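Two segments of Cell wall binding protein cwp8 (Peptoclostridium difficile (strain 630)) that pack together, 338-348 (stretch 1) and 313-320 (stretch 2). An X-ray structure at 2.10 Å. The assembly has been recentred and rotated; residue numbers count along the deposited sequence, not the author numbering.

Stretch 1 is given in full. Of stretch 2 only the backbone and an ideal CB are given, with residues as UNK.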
# COMPACT_ATOMS: atom_id res chain seq x y z
N PRO A 338 -23.23 0.99 -17.97
CA PRO A 338 -22.19 -0.00 -17.49
C PRO A 338 -22.65 -1.39 -17.82
O PRO A 338 -23.88 -1.57 -17.92
CB PRO A 338 -22.21 0.13 -15.98
CG PRO A 338 -23.78 0.60 -15.71
CD PRO A 338 -24.03 1.56 -16.86
N ILE A 339 -21.72 -2.39 -17.87
CA ILE A 339 -22.20 -3.69 -18.12
C ILE A 339 -22.17 -4.28 -16.76
O ILE A 339 -21.13 -4.42 -16.13
CB ILE A 339 -21.49 -4.49 -19.22
CG1 ILE A 339 -21.75 -3.91 -20.62
CG2 ILE A 339 -22.02 -5.90 -19.13
CD1 ILE A 339 -20.66 -4.33 -21.79
N LEU A 340 -23.33 -4.57 -16.22
CA LEU A 340 -23.34 -5.07 -14.85
C LEU A 340 -23.85 -6.50 -14.98
O LEU A 340 -24.28 -6.87 -16.05
CB LEU A 340 -24.22 -4.22 -13.88
CG LEU A 340 -23.61 -2.81 -13.59
CD1 LEU A 340 -24.69 -1.88 -12.91
CD2 LEU A 340 -22.40 -2.92 -12.64
N LEU A 341 -23.82 -7.28 -13.93
CA LEU A 341 -24.12 -8.68 -14.05
C LEU A 341 -25.20 -9.12 -13.06
O LEU A 341 -25.19 -8.65 -11.92
CB LEU A 341 -22.82 -9.47 -13.70
CG LEU A 341 -21.53 -9.07 -14.48
CD1 LEU A 341 -20.27 -9.73 -13.85
CD2 LEU A 341 -21.62 -9.47 -15.89
N SER A 342 -26.05 -10.10 -13.47
CA SER A 342 -27.07 -10.60 -12.57
C SER A 342 -27.01 -12.11 -12.46
O SER A 342 -26.54 -12.79 -13.37
CB SER A 342 -28.46 -10.25 -13.11
OG SER A 342 -29.43 -10.38 -12.09
N LYS A 343 -27.46 -12.64 -11.32
CA LYS A 343 -27.61 -14.07 -11.27
C LYS A 343 -28.93 -14.29 -12.08
O LYS A 343 -29.67 -13.34 -12.34
CB LYS A 343 -27.72 -14.53 -9.82
CG LYS A 343 -26.42 -15.14 -9.28
CD LYS A 343 -25.88 -14.38 -8.09
CE LYS A 343 -24.73 -15.14 -7.44
NZ LYS A 343 -24.58 -14.74 -6.02
N LYS A 344 -29.20 -15.50 -12.49
CA LYS A 344 -30.44 -15.79 -13.20
C LYS A 344 -31.60 -15.58 -12.24
O LYS A 344 -32.57 -14.94 -12.59
CB LYS A 344 -30.47 -17.26 -13.69
CG LYS A 344 -31.85 -17.66 -14.21
CD LYS A 344 -31.91 -19.12 -14.64
CE LYS A 344 -33.30 -19.47 -15.13
NZ LYS A 344 -33.41 -20.90 -15.53
N ASP A 345 -31.48 -16.12 -11.01
CA ASP A 345 -32.58 -16.00 -10.05
C ASP A 345 -32.47 -14.87 -9.06
O ASP A 345 -33.24 -14.87 -8.11
CB ASP A 345 -32.74 -17.32 -9.29
CG ASP A 345 -33.25 -18.44 -10.16
OD1 ASP A 345 -33.86 -18.15 -11.21
OD2 ASP A 345 -33.03 -19.61 -9.80
N SER A 346 -31.53 -13.91 -9.24
CA SER A 346 -31.47 -12.77 -8.32
C SER A 346 -30.50 -11.68 -8.76
O SER A 346 -29.72 -11.84 -9.70
CB SER A 346 -31.10 -13.22 -6.92
OG SER A 346 -29.91 -13.97 -6.92
N LEU A 347 -30.56 -10.57 -8.06
CA LEU A 347 -29.72 -9.41 -8.30
C LEU A 347 -28.95 -9.22 -7.02
O LEU A 347 -29.57 -8.89 -6.00
CB LEU A 347 -30.56 -8.17 -8.61
CG LEU A 347 -29.83 -7.08 -9.39
CD1 LEU A 347 -29.46 -7.58 -10.76
CD2 LEU A 347 -30.72 -5.87 -9.53
N PRO A 348 -27.62 -9.44 -7.02
CA PRO A 348 -26.82 -9.27 -5.80
C PRO A 348 -26.97 -7.78 -5.34
O PRO A 348 -27.16 -6.98 -6.24
CB PRO A 348 -25.40 -9.66 -6.27
CG PRO A 348 -25.65 -10.57 -7.45
CD PRO A 348 -26.80 -9.85 -8.16
N UNK A 313 -28.01 4.70 -18.90
CA UNK A 313 -28.72 3.42 -18.96
C UNK A 313 -27.95 2.33 -18.23
O UNK A 313 -26.87 2.59 -17.69
CB UNK A 313 -28.96 3.01 -20.41
N UNK A 314 -28.53 1.12 -18.18
CA UNK A 314 -27.91 -0.05 -17.54
C UNK A 314 -27.98 -1.20 -18.62
O UNK A 314 -29.01 -1.31 -19.30
CB UNK A 314 -28.62 -0.42 -16.24
N UNK A 315 -26.86 -1.94 -18.82
CA UNK A 315 -26.87 -3.11 -19.62
C UNK A 315 -26.69 -4.17 -18.56
O UNK A 315 -25.70 -4.12 -17.81
CB UNK A 315 -25.81 -3.12 -20.72
N UNK A 316 -27.59 -5.13 -18.49
CA UNK A 316 -27.53 -6.20 -17.49
C UNK A 316 -27.43 -7.58 -18.20
O UNK A 316 -28.28 -7.90 -19.03
CB UNK A 316 -28.76 -6.15 -16.58
N UNK A 317 -26.34 -8.38 -17.95
CA UNK A 317 -26.24 -9.65 -18.68
C UNK A 317 -26.18 -10.76 -17.64
O UNK A 317 -26.08 -10.45 -16.45
CB UNK A 317 -25.02 -9.68 -19.60
N UNK A 318 -26.31 -12.05 -18.02
CA UNK A 318 -26.17 -13.12 -17.03
C UNK A 318 -24.68 -13.21 -16.63
O UNK A 318 -23.79 -12.96 -17.48
CB UNK A 318 -26.68 -14.45 -17.58
N UNK A 319 -24.41 -13.55 -15.38
CA UNK A 319 -23.05 -13.64 -14.85
C UNK A 319 -22.08 -14.49 -15.63
O UNK A 319 -20.90 -14.29 -15.53
CB UNK A 319 -23.11 -14.18 -13.42
N UNK A 320 -22.58 -15.46 -16.37
CA UNK A 320 -21.77 -16.39 -17.15
C UNK A 320 -21.98 -16.22 -18.68
O UNK A 320 -21.38 -16.96 -19.46
CB UNK A 320 -22.10 -17.82 -16.73

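The two segments run side by side as parallel strands, joined by a ladder in which positions 315 and 317 each use both N and O toward stretch 1, and 319 adds its N. At position 313, nothing of stretch 1 lies within 5.5 Å of the ideal CB, so the contact scarcely restricts the choice. The residue is Ala 313, which meets stretch 1 through its backbone: its O lies 3.1 Å from Pro 338 CD.

The extended backbone at 314 sends CB sideways, with Pro 338 CG and Leu 340 CD1 at the edge of its reach. An aliphatic chain of moderate length would suit, whether valine, leucine or isoleucine. Ile 314 reaches both: its CD1 is 4.0 Å from Pro 338 CG and its CG2 4.2 Å from Leu 340 CD1.

Position 315 is tied down at both ends, N donating to Pro 338 O (3.1 Å) and O accepting from Leu 340 N (2.9 Å). Its CB falls on the sheet face of Ile 339, near CG1, and beta-branched or other aliphatic residues fit these strand angles. Ile 315 places CB 4.1 Å from Ile 339 CG1, while the end of its chain leads away.

At 316, CB turns to the other face, shared with Leu 340, and the side chains of Ser 342 and Leu 347 lie farther along. A longer apolar chain could exploit this better than alanine; leucine, isoleucine or methionine are all plausible. Leu 316, with chi1 t and chi2 p, brings CD1 to 4.1 Å from Leu 340 CB and CD2 to 4.1 Å from Leu 347 CD1.

The CB of 317 returns to the face of Ile 339 and Leu 341, close to Ile 339 CG2 and Leu 341 CD2, so a compact aliphatic group suffices. In Val 317, CG1 touches both, at 4.0 Å from Ile 339 CG2 and 3.6 Å from Leu 341 CD2. Its N donates to Leu 340 O (3.2 Å), and its O accepts from Ser 342 N (3.0 Å).

At 318 the ideal CB points away, 4.5 Å from Ser 342 O, and phi/psi of -72/146 are open to most residues. Nothing visible demands glycine, yet the residue is Gly 318, whose CA packs 3.7 Å from Ser 342 O.

Position 319 leaves the strand, but its N still donates to Ser 342 O (3.0 Å). CB points sideways near Leu 341 CB and Lys 343, favouring a long chain, polar or acidic. Glu 319 reaches the base of the Lys 343 side chain, its OE1 3.4 Å from Lys 343 CG, with no salt bridge to NZ.

At 320 CB points away into space free of stretch 1, where many residues would serve; Asp 320 makes no contact.

Stretch 2 313-320: AIILVGED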
# COMPACT_ATOMS: atom_id res chain seq x y z
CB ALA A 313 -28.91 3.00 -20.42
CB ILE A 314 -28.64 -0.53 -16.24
CG1 ILE A 314 -28.81 0.61 -15.21
CG2 ILE A 314 -27.88 -1.78 -15.62
CD1 ILE A 314 -27.55 0.96 -14.45
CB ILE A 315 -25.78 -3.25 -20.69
CG1 ILE A 315 -25.60 -1.96 -21.51
CG2 ILE A 315 -26.19 -4.40 -21.64
CD1 ILE A 315 -26.75 -1.77 -22.53
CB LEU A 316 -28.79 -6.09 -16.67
CG LEU A 316 -28.80 -6.81 -15.35
CD1 LEU A 316 -27.60 -6.44 -14.52
CD2 LEU A 316 -30.10 -6.37 -14.60
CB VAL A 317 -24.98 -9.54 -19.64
CG1 VAL A 317 -23.69 -9.51 -18.85
CG2 VAL A 317 -24.93 -10.70 -20.62
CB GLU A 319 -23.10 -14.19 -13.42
CG GLU A 319 -23.82 -15.55 -13.38
CD GLU A 319 -23.89 -16.12 -11.96
OE1 GLU A 319 -24.82 -16.92 -11.67
OE2 GLU A 319 -23.01 -15.78 -11.14
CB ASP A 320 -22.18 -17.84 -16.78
CG ASP A 320 -22.13 -18.16 -15.32
OD1 ASP A 320 -21.14 -17.75 -14.65
OD2 ASP A 320 -23.07 -18.81 -14.83
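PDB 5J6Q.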